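Local coordinates for protein polymerase X (Deinococcus radiodurans, PDB 2W9M) that probably catalyses the extension of DNA from deoxyribonucleoside triphosphates with magnesium, as a family X DNA polymerase, and also binds three zinc ions, at residues R196-V202 and V231-C237; R12-L17 and L73-A77. The contacts are given in a common frame with arbitrary orientation. Residues are numbered along the deposited sequence.

Contact 1. Residues R196-V202 and V231-C237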
loop_
_atom_site.group_PDB
_atom_site.type_symbol
_atom_site.label_atom_id
_atom_site.label_comp_id
_atom_site.label_asym_id
_atom_site.label_seq_id
_atom_site.Cartn_x
_atom_site.Cartn_y
_atom_site.Cartn_z
ATOM N N ARG A 196 -11.248 -5.422 -10.209
ATOM C CA ARG A 196 -11.725 -5.308 -11.587
ATOM C C ARG A 196 -12.621 -4.092 -11.801
ATOM O O ARG A 196 -12.665 -3.530 -12.896
ATOM C CB ARG A 196 -12.460 -6.577 -12.019
ATOM C CG ARG A 196 -13.619 -6.968 -11.114
ATOM C CD ARG A 196 -14.259 -8.281 -11.566
ATOM N NE ARG A 196 -15.547 -8.094 -12.229
ATOM C CZ ARG A 196 -15.703 -7.607 -13.457
ATOM N NH1 ARG A 196 -14.651 -7.233 -14.173
ATOM N NH2 ARG A 196 -16.919 -7.487 -13.966
ATOM N N ALA A 197 -13.340 -3.695 -10.758
ATOM C CA ALA A 197 -14.231 -2.547 -10.850
ATOM C C ALA A 197 -14.724 -2.089 -9.485
ATOM O O ALA A 197 -14.638 -2.824 -8.502
ATOM C CB ALA A 197 -15.416 -2.875 -11.746
ATOM N N ALA A 198 -15.239 -0.864 -9.429
ATOM C CA ALA A 198 -15.956 -0.400 -8.251
ATOM C C ALA A 198 -17.343 -1.031 -8.266
ATOM O O ALA A 198 -18.231 -0.578 -8.987
ATOM C CB ALA A 198 -16.059 1.109 -8.247
ATOM N N GLU A 199 -17.516 -2.090 -7.482
ATOM C CA GLU A 199 -18.776 -2.819 -7.449
ATOM C C GLU A 199 -19.618 -2.441 -6.236
ATOM O O GLU A 199 -19.120 -2.351 -5.113
ATOM C CB GLU A 199 -18.525 -4.326 -7.472
ATOM C CG GLU A 199 -18.090 -4.869 -8.832
ATOM C CD GLU A 199 -17.460 -6.253 -8.741
ATOM O OE1 GLU A 199 -18.120 -7.237 -9.145
ATOM O OE2 GLU A 199 -16.307 -6.357 -8.258
ATOM N N LEU A 200 -20.903 -2.226 -6.476
ATOM C CA LEU A 200 -21.823 -1.791 -5.439
ATOM C C LEU A 200 -23.071 -2.663 -5.511
ATOM O O LEU A 200 -23.432 -3.172 -6.572
ATOM C CB LEU A 200 -22.200 -0.324 -5.671
ATOM C CG LEU A 200 -22.184 0.656 -4.499
ATOM C CD1 LEU A 200 -20.910 0.494 -3.694
ATOM C CD2 LEU A 200 -22.317 2.086 -5.000
ATOM N N THR A 201 -23.728 -2.849 -4.379
ATOM C CA THR A 201 -24.993 -3.563 -4.368
ATOM C C THR A 201 -26.079 -2.627 -3.823
ATOM O O THR A 201 -25.795 -1.724 -3.037
ATOM C CB THR A 201 -24.886 -4.880 -3.575
ATOM O OG1 THR A 201 -25.507 -5.939 -4.314
ATOM C CG2 THR A 201 -25.517 -4.744 -2.203
ATOM N N VAL A 202 -27.316 -2.831 -4.255
ATOM C CA VAL A 202 -28.370 -1.844 -4.038
ATOM C C VAL A 202 -29.756 -2.499 -4.138
ATOM O O VAL A 202 -29.945 -3.424 -4.928
ATOM C CB VAL A 202 -28.249 -0.712 -5.088
ATOM C CG1 VAL A 202 -29.615 -0.250 -5.566
ATOM C CG2 VAL A 202 -27.417 0.446 -4.546
ATOM N N VAL A 231 -12.399 4.796 -13.577
ATOM C CA VAL A 231 -12.635 3.606 -12.771
ATOM C C VAL A 231 -13.937 2.922 -13.183
ATOM O O VAL A 231 -15.017 3.488 -13.013
ATOM C CB VAL A 231 -12.716 3.956 -11.281
ATOM C CG1 VAL A 231 -12.892 2.698 -10.454
ATOM C CG2 VAL A 231 -11.475 4.721 -10.849
ATOM N N PRO A 232 -13.837 1.699 -13.731
ATOM C CA PRO A 232 -15.022 0.936 -14.143
ATOM C C PRO A 232 -15.984 0.722 -12.972
ATOM O O PRO A 232 -15.548 0.457 -11.847
ATOM C CB PRO A 232 -14.439 -0.404 -14.598
ATOM C CG PRO A 232 -13.019 -0.103 -14.948
ATOM C CD PRO A 232 -12.587 0.966 -13.995
ATOM N N VAL A 233 -17.279 0.842 -13.241
ATOM C CA VAL A 233 -18.289 0.763 -12.197
ATOM C C VAL A 233 -19.380 -0.239 -12.547
ATOM O O VAL A 233 -19.829 -0.301 -13.687
ATOM C CB VAL A 233 -18.945 2.134 -11.957
ATOM C CG1 VAL A 233 -20.215 1.983 -11.143
ATOM C CG2 VAL A 233 -17.975 3.071 -11.263
ATOM N N GLU A 234 -19.796 -1.023 -11.558
ATOM C CA GLU A 234 -20.919 -1.937 -11.723
ATOM C C GLU A 234 -21.852 -1.847 -10.531
ATOM O O GLU A 234 -21.424 -1.964 -9.385
ATOM C CB GLU A 234 -20.439 -3.378 -11.886
ATOM C CG GLU A 234 -19.752 -3.657 -13.206
ATOM C CD GLU A 234 -19.344 -5.108 -13.348
ATOM O OE1 GLU A 234 -20.160 -5.996 -13.016
ATOM O OE2 GLU A 234 -18.207 -5.358 -13.796
ATOM N N ILE A 235 -23.131 -1.634 -10.810
ATOM C CA ILE A 235 -24.129 -1.551 -9.763
ATOM C C ILE A 235 -25.216 -2.564 -10.062
ATOM O O ILE A 235 -25.814 -2.545 -11.134
ATOM C CB ILE A 235 -24.719 -0.128 -9.658
ATOM C CG1 ILE A 235 -23.617 0.865 -9.268
ATOM C CG2 ILE A 235 -25.866 -0.089 -8.657
ATOM C CD1 ILE A 235 -24.087 2.293 -9.131
ATOM N N ALA A 236 -25.435 -3.477 -9.125
ATOM C CA ALA A 236 -26.468 -4.488 -9.278
ATOM C C ALA A 236 -27.559 -4.227 -8.257
ATOM O O ALA A 236 -27.271 -3.978 -7.087
ATOM C CB ALA A 236 -25.887 -5.881 -9.096
ATOM N N CYS A 237 -28.808 -4.278 -8.701
ATOM C CA CYS A 237 -29.934 -4.017 -7.816
ATOM C C CYS A 237 -30.911 -5.190 -7.748
ATOM O O CYS A 237 -30.846 -6.115 -8.557
ATOM C CB CYS A 237 -30.650 -2.731 -8.226
ATOM S SG CYS A 237 -30.613 -2.404 -10.003
#

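Contact 2. Residues R12-L17 and L73-A77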
loop_
_atom_site.group_PDB
_atom_site.type_symbol
_atom_site.label_atom_id
_atom_site.label_comp_id
_atom_site.label_asym_id
_atom_site.label_seq_id
_atom_site.Cartn_x
_atom_site.Cartn_y
_atom_site.Cartn_z
ATOM N N ARG A 12 20.112 11.652 -25.601
ATOM C CA ARG A 12 19.326 10.827 -24.691
ATOM C C ARG A 12 19.986 10.727 -23.312
ATOM O O ARG A 12 19.301 10.666 -22.289
ATOM C CB ARG A 12 19.116 9.426 -25.273
ATOM C CG ARG A 12 17.957 8.694 -24.637
ATOM C CD ARG A 12 18.226 7.212 -24.462
ATOM N NE ARG A 12 17.276 6.642 -23.514
ATOM C CZ ARG A 12 16.015 6.351 -23.814
ATOM N NH1 ARG A 12 15.558 6.565 -25.041
ATOM N NH2 ARG A 12 15.209 5.844 -22.889
ATOM N N LEU A 13 21.315 10.702 -23.298
ATOM C CA LEU A 13 22.082 10.693 -22.056
ATOM C C LEU A 13 21.863 11.999 -21.294
ATOM O O LEU A 13 21.712 12.004 -20.069
ATOM C CB LEU A 13 23.576 10.510 -22.348
ATOM C CG LEU A 13 23.989 9.386 -23.302
ATOM C CD1 LEU A 13 25.499 9.372 -23.503
ATOM C CD2 LEU A 13 23.502 8.036 -22.802
ATOM N N VAL A 14 21.849 13.109 -22.023
ATOM C CA VAL A 14 21.615 14.405 -21.405
ATOM C C VAL A 14 20.257 14.428 -20.709
ATOM O O VAL A 14 20.100 15.048 -19.659
ATOM C CB VAL A 14 21.684 15.549 -22.433
ATOM C CG1 VAL A 14 21.522 16.888 -21.740
ATOM C CG2 VAL A 14 22.998 15.505 -23.184
ATOM N N HIS A 15 19.281 13.738 -21.294
ATOM C CA HIS A 15 17.920 13.727 -20.763
ATOM C C HIS A 15 17.812 12.907 -19.477
ATOM O O HIS A 15 17.147 13.311 -18.523
ATOM C CB HIS A 15 16.943 13.186 -21.806
ATOM C CG HIS A 15 15.553 13.716 -21.658
ATOM N ND1 HIS A 15 14.927 13.833 -20.435
ATOM C CD2 HIS A 15 14.665 14.159 -22.578
ATOM C CE1 HIS A 15 13.717 14.329 -20.608
ATOM N NE2 HIS A 15 13.531 14.535 -21.899
ATOM N N ALA A 16 18.460 11.748 -19.460
ATOM C CA ALA A 16 18.502 10.915 -18.264
ATOM C C ALA A 16 19.209 11.648 -17.131
ATOM O O ALA A 16 18.749 11.630 -15.991
ATOM C CB ALA A 16 19.193 9.592 -18.556
ATOM N N LEU A 17 20.328 12.295 -17.450
ATOM C CA LEU A 17 21.066 13.083 -16.463
ATOM C C LEU A 17 20.209 14.220 -15.927
ATOM O O LEU A 17 20.257 14.532 -14.740
ATOM C CB LEU A 17 22.363 13.639 -17.061
ATOM C CG LEU A 17 23.463 12.621 -17.377
ATOM C CD1 LEU A 17 24.633 13.277 -18.095
ATOM C CD2 LEU A 17 23.929 11.928 -16.109
ATOM N N LEU A 73 27.223 6.333 -17.382
ATOM C CA LEU A 73 26.940 6.625 -18.784
ATOM C C LEU A 73 27.422 5.496 -19.689
ATOM O O LEU A 73 26.676 5.005 -20.536
ATOM C CB LEU A 73 27.562 7.959 -19.204
ATOM C CG LEU A 73 26.878 9.224 -18.674
ATOM C CD1 LEU A 73 27.616 10.479 -19.128
ATOM C CD2 LEU A 73 25.415 9.277 -19.100
ATOM N N SER A 74 28.671 5.083 -19.504
ATOM C CA SER A 74 29.201 3.951 -20.253
ATOM C C SER A 74 28.288 2.737 -20.111
ATOM O O SER A 74 28.030 2.028 -21.085
ATOM C CB SER A 74 30.633 3.625 -19.814
ATOM O OG SER A 74 30.885 4.080 -18.495
ATOM N N ASP A 75 27.789 2.508 -18.898
ATOM C CA ASP A 75 26.849 1.416 -18.653
ATOM C C ASP A 75 25.496 1.682 -19.300
ATOM O O ASP A 75 24.793 0.749 -19.689
ATOM C CB ASP A 75 26.675 1.157 -17.153
ATOM C CG ASP A 75 27.385 -0.104 -16.694
ATOM O OD1 ASP A 75 27.736 -0.934 -17.561
ATOM O OD2 ASP A 75 27.583 -0.271 -15.471
ATOM N N PHE A 76 25.130 2.955 -19.407
ATOM C CA PHE A 76 23.885 3.326 -20.066
ATOM C C PHE A 76 24.026 3.094 -21.568
ATOM O O PHE A 76 23.110 2.585 -22.219
ATOM C CB PHE A 76 23.511 4.777 -19.747
ATOM C CG PHE A 76 22.179 5.200 -20.304
ATOM C CD1 PHE A 76 21.247 4.256 -20.703
ATOM C CD2 PHE A 76 21.849 6.540 -20.403
ATOM C CE1 PHE A 76 20.021 4.642 -21.213
ATOM C CE2 PHE A 76 20.626 6.933 -20.909
ATOM C CZ PHE A 76 19.711 5.982 -21.315
ATOM N N ALA A 77 25.187 3.450 -22.108
ATOM C CA ALA A 77 25.506 3.157 -23.498
ATOM C C ALA A 77 25.458 1.649 -23.727
ATOM O O ALA A 77 24.818 1.171 -24.666
ATOM C CB ALA A 77 26.877 3.706 -23.851
#

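Contact 1. Residues R196-V202 and V231-C237
Segments 196-202 and 231-237 run side by side in the same direction; the axes of strands 198-202 and 231-237 come within 4.8 Å and are inclined by 15°, forming the parallel pair of the mixed sheet in what corresponds to the palm of a family X polymerase. They illustrate the general rule of parallel pairing, in which one residue bonds to the two neighbours of its partner. Glu234 lies opposite Glu199: its N donates to Ala198 O (3.0 Å), and its O accepts from Leu200 N (3.0 Å). Ala236 repeats the pattern around Thr201, with Ala236 N to Leu200 O at 3.3 Å and a weak bond from Val202 N to Ala236 O at 3.1 Å. Pro232 has no amide hydrogen and serves as an acceptor, receiving Ala198 N at 2.8 Å from its O.

Side chains alternate between the faces. Ala198, Leu200, Val233 and Ile235 share an apolar face, where Leu200 CB meets Ile235 CG1 at 4.0 Å and helix 163-176 packs over Ala198, Leu200 and Val233. Thr201 and Ala236 point to the other face, where helix 243-249 lies, and Thr201 is hydrogen-bonded to Asp247. Glu199 and Glu234 share that face, and both acids have partners: Glu199 OE2 accepts the amide of Asp187, while Glu234 OE1 forms a salt bridge with Arg250. The other carboxylate oxygen reaches back past Ala197 to the loop ahead of strand 198-202, where Glu234 OE2 closes a salt bridge with Arg196 NH2 at just 2.5 Å.

Contact 2. Residues R12-L17 and L73-A77
When two helices stand well apart, long side chains must span the gap, and the helix-hairpin-helix domain at the N-terminus of this polymerase offers a clear case. The axes of 12-17 and 73-77 come no closer than 11.2 Å and cross at 126°, with no hydrogen bond between them; the contact is made by side chains. Phe76 is the chief bridge. Its chi1 in the t well extends the ring to the opposite helix, where Leu13 and Ala16, one turn apart, lie on opposite sides of the ring plane: Leu13 CD2 is a tight 3.3 Å from Phe76 CD2, and Ala16 CB is 3.8 Å from Phe76 CE2. Arg12, also t at chi1, brings its NE to 3.3 Å from Phe76 CZ, but it arrives at the ring edge and does not lie over the face. The three leucines share the extended mt rotamer. Leu73 CD2 touches both Leu13 CB (3.9 Å) and Leu17 CD1 (4.2 Å), adding an aliphatic patch to the ring contacts. Neighbouring aromatics complete the packing: Phe59 touches Leu13 and Leu73, and Phe82 meets the ring of Phe76 at about 45° and also touches Ala16 and Leu17. Helix 34-45 packs against helix 10-26 through Val14 and Leu17, joining this pair in a small all-helical bundle.

How the contacts relate
Contact 2 comes first along the chain and closes, at Ala77, well before contact 1 opens at Arg196. Both belong to the polymerase X part of the chain, yet they share no secondary-structure element: their centres are 46 Å apart, and their nearest atoms about 29 Å. Contact 2 joins helices 10-26 and 67-79 of the N-terminal helix-hairpin-helix domain, whereas contact 1 pairs strands 194-203 and 231-238 in the mixed sheet that corresponds to the palm. Several helices, from 83-91 to 163-176, intervene in sequence. Each contact is internal to its own part, so neither by itself defines how those parts are set in the extended conformation reported for this enzyme, and both lie away from the zinc sites.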